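Local coordinates for protein adenylosuccinate lyase (PDB 4EEI) that probably cleaves adenylosuccinate to AMP and fumarate, and the equivalent succinyl-aminoimidazole carboxamide ribotide, in de novo purine synthesis, at residues B[273-284]-B[319-330]. Numbering follows the deposited sequence.
Sequences STENLTGMARML and IMVYALRRMKNT. With AMP (adenosine monophosphate), chain C.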
loop_
_atom_site.group_PDB
_atom_site.type_symbol
_atom_site.label_atom_id
_atom_site.label_comp_id
_atom_site.label_asym_id
_atom_site.label_seq_id
_atom_site.Cartn_x
_atom_site.Cartn_y
_atom_site.Cartn_z
ATOM N N SER B 273 -1.157 -16.206 -20.047
ATOM C CA SER B 273 -0.542 -16.685 -18.800
ATOM C C SER B 273 0.198 -15.583 -18.055
ATOM O O SER B 273 0.021 -15.392 -16.845
ATOM C CB SER B 273 0.391 -17.865 -19.080
ATOM O OG SER B 273 0.888 -18.397 -17.874
ATOM N N THR B 274 1.027 -14.836 -18.773
ATOM C CA THR B 274 1.786 -13.778 -18.118
ATOM C C THR B 274 0.868 -12.640 -17.663
ATOM O O THR B 274 1.189 -11.910 -16.720
ATOM C CB THR B 274 2.957 -13.290 -18.992
ATOM O OG1 THR B 274 2.501 -13.089 -20.337
ATOM C CG2 THR B 274 4.055 -14.350 -19.007
ATOM N N GLU B 275 -0.283 -12.493 -18.317
ATOM C CA GLU B 275 -1.274 -11.518 -17.844
ATOM C C GLU B 275 -1.905 -11.988 -16.533
ATOM O O GLU B 275 -1.991 -11.232 -15.558
ATOM C CB GLU B 275 -2.324 -11.226 -18.927
ATOM C CG GLU B 275 -1.747 -10.371 -20.054
ATOM C CD GLU B 275 -2.715 -10.115 -21.198
ATOM O OE1 GLU B 275 -3.940 -10.347 -21.042
ATOM O OE2 GLU B 275 -2.239 -9.671 -22.268
ATOM N N ASN B 276 -2.316 -13.249 -16.500
ATOM C CA ASN B 276 -2.773 -13.872 -15.257
ATOM C C ASN B 276 -1.770 -13.682 -14.120
ATOM O O ASN B 276 -2.144 -13.320 -13.000
ATOM C CB ASN B 276 -3.047 -15.372 -15.476
ATOM C CG ASN B 276 -3.461 -16.088 -14.190
ATOM O OD1 ASN B 276 -2.611 -16.509 -13.407
ATOM N ND2 ASN B 276 -4.770 -16.230 -13.973
ATOM N N LEU B 277 -0.488 -13.890 -14.413
ATOM C CA LEU B 277 0.541 -13.821 -13.375
ATOM C C LEU B 277 0.791 -12.382 -12.919
ATOM O O LEU B 277 1.247 -12.140 -11.804
ATOM C CB LEU B 277 1.837 -14.475 -13.854
ATOM C CG LEU B 277 1.721 -15.965 -14.163
ATOM C CD1 LEU B 277 2.908 -16.452 -14.967
ATOM C CD2 LEU B 277 1.587 -16.768 -12.885
ATOM N N THR B 278 0.491 -11.421 -13.780
ATOM C CA THR B 278 0.595 -10.025 -13.380
ATOM C C THR B 278 -0.464 -9.755 -12.305
ATOM O O THR B 278 -0.211 -9.050 -11.310
ATOM C CB THR B 278 0.402 -9.111 -14.605
ATOM O OG1 THR B 278 1.440 -9.388 -15.568
ATOM C CG2 THR B 278 0.476 -7.638 -14.192
ATOM N N GLY B 279 -1.647 -10.327 -12.498
ATOM C CA GLY B 279 -2.715 -10.227 -11.509
ATOM C C GLY B 279 -2.293 -10.859 -10.201
ATOM O O GLY B 279 -2.544 -10.319 -9.113
ATOM N N MET B 280 -1.634 -12.007 -10.296
ATOM C CA MET B 280 -1.181 -12.696 -9.093
ATOM C C MET B 280 -0.182 -11.845 -8.337
ATOM O O MET B 280 -0.215 -11.779 -7.105
ATOM C CB MET B 280 -0.557 -14.042 -9.458
ATOM C CG MET B 280 -1.524 -14.987 -10.142
ATOM S SD MET B 280 -2.882 -15.481 -9.053
ATOM C CE MET B 280 -3.873 -16.425 -10.216
ATOM N N ALA B 281 0.701 -11.178 -9.070
ATOM C CA ALA B 281 1.697 -10.313 -8.444
ATOM C C ALA B 281 1.046 -9.167 -7.676
ATOM O O ALA B 281 1.508 -8.809 -6.588
ATOM C CB ALA B 281 2.667 -9.772 -9.485
ATOM N N ARG B 282 -0.003 -8.574 -8.246
ATOM C CA ARG B 282 -0.702 -7.480 -7.566
ATOM C C ARG B 282 -1.283 -7.941 -6.233
ATOM O O ARG B 282 -1.282 -7.194 -5.252
ATOM C CB ARG B 282 -1.809 -6.895 -8.453
ATOM C CG ARG B 282 -1.294 -6.170 -9.681
ATOM C CD ARG B 282 -2.403 -5.599 -10.549
ATOM N NE ARG B 282 -1.817 -5.138 -11.805
ATOM C CZ ARG B 282 -2.411 -5.176 -12.990
ATOM N NH1 ARG B 282 -3.661 -5.626 -13.111
ATOM N NH2 ARG B 282 -1.747 -4.753 -14.058
ATOM N N MET B 283 -1.800 -9.169 -6.227
ATOM C CA MET B 283 -2.368 -9.755 -5.018
ATOM C C MET B 283 -1.310 -9.927 -3.929
ATOM O O MET B 283 -1.525 -9.539 -2.783
ATOM C CB MET B 283 -3.009 -11.114 -5.323
ATOM C CG MET B 283 -4.247 -11.059 -6.207
ATOM S SD MET B 283 -5.599 -10.094 -5.491
ATOM C CE MET B 283 -5.639 -10.744 -3.810
ATOM N N LEU B 284 -0.170 -10.511 -4.295
ATOM C CA LEU B 284 0.930 -10.765 -3.361
ATOM C C LEU B 284 1.452 -9.464 -2.792
ATOM O O LEU B 284 1.763 -9.362 -1.598
ATOM C CB LEU B 284 2.063 -11.525 -4.065
ATOM C CG LEU B 284 1.739 -12.966 -4.460
ATOM C CD1 LEU B 284 2.823 -13.512 -5.396
ATOM C CD2 LEU B 284 1.655 -13.834 -3.202
ATOM N N ILE B 319 -1.272 -18.509 -3.669
ATOM C CA ILE B 319 -0.991 -17.758 -4.882
ATOM C C ILE B 319 0.487 -17.874 -5.260
ATOM O O ILE B 319 0.816 -18.004 -6.433
ATOM C CB ILE B 319 -1.359 -16.278 -4.704
ATOM C CG1 ILE B 319 -2.883 -16.120 -4.628
ATOM C CG2 ILE B 319 -0.801 -15.443 -5.849
ATOM C CD1 ILE B 319 -3.315 -14.717 -4.142
ATOM N N MET B 320 1.373 -17.827 -4.272
ATOM C CA MET B 320 2.809 -17.878 -4.560
ATOM C C MET B 320 3.174 -19.198 -5.234
ATOM O O MET B 320 3.875 -19.220 -6.249
ATOM C CB MET B 320 3.638 -17.695 -3.282
ATOM C CG MET B 320 5.149 -17.807 -3.515
ATOM S SD MET B 320 5.769 -16.488 -4.580
ATOM C CE MET B 320 5.731 -15.099 -3.457
ATOM N N VAL B 321 2.710 -20.303 -4.671
ATOM C CA VAL B 321 3.002 -21.605 -5.261
ATOM C C VAL B 321 2.367 -21.730 -6.652
ATOM O O VAL B 321 3.018 -22.165 -7.611
ATOM C CB VAL B 321 2.560 -22.751 -4.343
ATOM C CG1 VAL B 321 2.679 -24.090 -5.064
ATOM C CG2 VAL B 321 3.415 -22.757 -3.073
ATOM N N TYR B 322 1.102 -21.335 -6.768
ATOM C CA TYR B 322 0.425 -21.339 -8.075
ATOM C C TYR B 322 1.205 -20.530 -9.107
ATOM O O TYR B 322 1.411 -20.982 -10.235
ATOM C CB TYR B 322 -1.002 -20.777 -7.959
ATOM C CG TYR B 322 -1.724 -20.690 -9.297
ATOM C CD1 TYR B 322 -2.473 -21.751 -9.764
ATOM C CD2 TYR B 322 -1.654 -19.538 -10.083
ATOM C CE1 TYR B 322 -3.131 -21.690 -10.984
ATOM C CE2 TYR B 322 -2.309 -19.468 -11.315
ATOM C CZ TYR B 322 -3.047 -20.545 -11.747
ATOM O OH TYR B 322 -3.704 -20.501 -12.961
ATOM N N ALA B 323 1.649 -19.346 -8.720
ATOM C CA ALA B 323 2.278 -18.444 -9.678
ATOM C C ALA B 323 3.652 -18.947 -10.092
ATOM O O ALA B 323 4.011 -18.855 -11.259
ATOM C CB ALA B 323 2.367 -17.009 -9.118
ATOM N N LEU B 324 4.429 -19.464 -9.143
ATOM C CA LEU B 324 5.774 -19.953 -9.469
ATOM C C LEU B 324 5.717 -21.162 -10.396
ATOM O O LEU B 324 6.568 -21.316 -11.274
ATOM C CB LEU B 324 6.552 -20.317 -8.206
ATOM C CG LEU B 324 6.890 -19.148 -7.277
ATOM C CD1 LEU B 324 7.433 -19.677 -5.974
ATOM C CD2 LEU B 324 7.921 -18.235 -7.946
ATOM N N ARG B 325 4.739 -22.040 -10.186
ATOM C CA ARG B 325 4.588 -23.220 -11.044
ATOM C C ARG B 325 4.110 -22.831 -12.421
ATOM O O ARG B 325 4.581 -23.368 -13.433
ATOM C CB ARG B 325 3.616 -24.230 -10.423
ATOM C CG ARG B 325 4.089 -24.794 -9.093
ATOM C CD ARG B 325 3.213 -25.934 -8.608
ATOM N NE ARG B 325 3.695 -26.440 -7.320
ATOM C CZ ARG B 325 3.069 -27.360 -6.594
ATOM N NH1 ARG B 325 1.924 -27.879 -7.016
ATOM N NH2 ARG B 325 3.587 -27.751 -5.439
ATOM N N ARG B 326 3.157 -21.909 -12.482
ATOM C CA ARG B 326 2.609 -21.533 -13.791
ATOM C C ARG B 326 3.644 -20.752 -14.605
ATOM O O ARG B 326 3.785 -20.965 -15.817
ATOM C CB ARG B 326 1.320 -20.719 -13.647
ATOM C CG ARG B 326 0.765 -20.244 -14.983
ATOM C CD ARG B 326 -0.668 -19.732 -14.886
ATOM N NE ARG B 326 -1.207 -19.468 -16.223
ATOM C CZ ARG B 326 -2.485 -19.233 -16.484
ATOM N NH1 ARG B 326 -3.369 -19.221 -15.496
ATOM N NH2 ARG B 326 -2.877 -19.019 -17.739
ATOM N N MET B 327 4.374 -19.860 -13.943
ATOM C CA MET B 327 5.442 -19.131 -14.628
ATOM C C MET B 327 6.530 -20.072 -15.137
ATOM O O MET B 327 7.031 -19.900 -16.242
ATOM C CB MET B 327 6.060 -18.071 -13.721
ATOM C CG MET B 327 7.204 -17.307 -14.417
ATOM S SD MET B 327 6.638 -16.323 -15.840
ATOM C CE MET B 327 6.253 -14.785 -14.998
ATOM N N LYS B 328 6.898 -21.070 -14.340
ATOM C CA LYS B 328 7.884 -22.050 -14.801
ATOM C C LYS B 328 7.406 -22.792 -16.042
ATOM O O LYS B 328 8.157 -22.957 -17.015
ATOM C CB LYS B 328 8.232 -23.048 -13.690
ATOM C CG LYS B 328 9.121 -24.209 -14.163
ATOM C CD LYS B 328 8.755 -25.485 -13.425
ATOM C CE LYS B 328 9.816 -26.567 -13.546
ATOM N NZ LYS B 328 10.052 -27.063 -14.939
ATOM N N ASN B 329 6.152 -23.233 -16.036
ATOM C CA ASN B 329 5.648 -23.954 -17.202
ATOM C C ASN B 329 5.565 -23.034 -18.419
ATOM O O ASN B 329 5.838 -23.453 -19.538
ATOM C CB ASN B 329 4.289 -24.583 -16.898
ATOM C CG ASN B 329 4.384 -25.743 -15.923
ATOM O OD1 ASN B 329 5.332 -26.537 -15.965
ATOM N ND2 ASN B 329 3.389 -25.857 -15.043
ATOM N N THR B 330 5.192 -21.782 -18.189
ATOM C CA THR B 330 5.125 -20.787 -19.258
ATOM C C THR B 330 6.511 -20.516 -19.857
ATOM O O THR B 330 6.662 -20.413 -21.072
ATOM C CB THR B 330 4.481 -19.475 -18.751
ATOM O OG1 THR B 330 3.096 -19.713 -18.451
ATOM C CG2 THR B 330 4.562 -18.391 -19.805
HETATM P P AMP C . -7.934 -15.873 -15.552
HETATM O O1P AMP C . -7.717 -17.079 -14.677
HETATM O O2P AMP C . -6.668 -15.157 -15.942
HETATM O O3P AMP C . -9.038 -14.967 -15.079
HETATM O "O5'" AMP C . -8.482 -16.486 -16.932
HETATM C "C5'" AMP C . -8.945 -15.636 -17.979
HETATM C "C4'" AMP C . -9.774 -16.459 -18.957
HETATM O "O4'" AMP C . -10.309 -15.622 -19.985
HETATM C "C3'" AMP C . -8.920 -17.512 -19.640
HETATM O "O3'" AMP C . -9.634 -18.749 -19.649
HETATM C "C2'" AMP C . -8.752 -17.014 -21.057
HETATM O "O2'" AMP C . -8.710 -18.100 -21.980
HETATM C "C1'" AMP C . -9.993 -16.166 -21.268
HETATM N N9 AMP C . -9.756 -15.090 -22.259
HETATM C C8 AMP C . -8.719 -15.004 -23.110
HETATM N N7 AMP C . -8.816 -13.893 -23.883
HETATM C C5 AMP C . -9.940 -13.250 -23.525
HETATM C C6 AMP C . -10.642 -12.014 -23.936
HETATM N N6 AMP C . -10.144 -11.222 -24.915
HETATM N N1 AMP C . -11.794 -11.704 -23.304
HETATM C C2 AMP C . -12.300 -12.483 -22.331
HETATM N N3 AMP C . -11.717 -13.618 -21.907
HETATM C C4 AMP C . -10.557 -14.045 -22.455
#
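Two groups of helix 319-330 grip the hydroxyl of S273: T330 OG1 shares a hydrogen bond with S273 OG at 2.6 Å, and R326 NE donates to S273 OG over 2.9 Å, bent to 143° at the hydrogen. R326 reaches it through an extended chain, CG anti to the backbone N (chi1 177°). Its NH1 donates to Y322 OH, one turn earlier on the same helix, and bonds from NE and NH1 together restrain the rotation of the guanidinium. The N276 amide stacks on this group, planes 24° apart, while N276 OD1 meets the edge of the Y322 ring. The other end of that amide leaves the interface: N276 ND2 gives AMP O2P an almost straight hydrogen bond of 2.9 Å. Beyond this polar end the packing is apolar. The two methyls of L277 part, CD2 against A323 and CD1 3.7 Å from M327 CE; M280, bent at chi2, brings CE to 3.6 Å from Y322 CE2, with SD 5.4 Å from the ring centroid, an oblique Met-aromatic contact, and I319 CG2 fits between M280 SD and L284 CG. The segment axes run nearly antiparallel, 10.1 Å apart at closest approach, within the long helical bundle of the fumarase/aspartase-type lyase fold, here bordering an AMP site to which a second subunit also contributes.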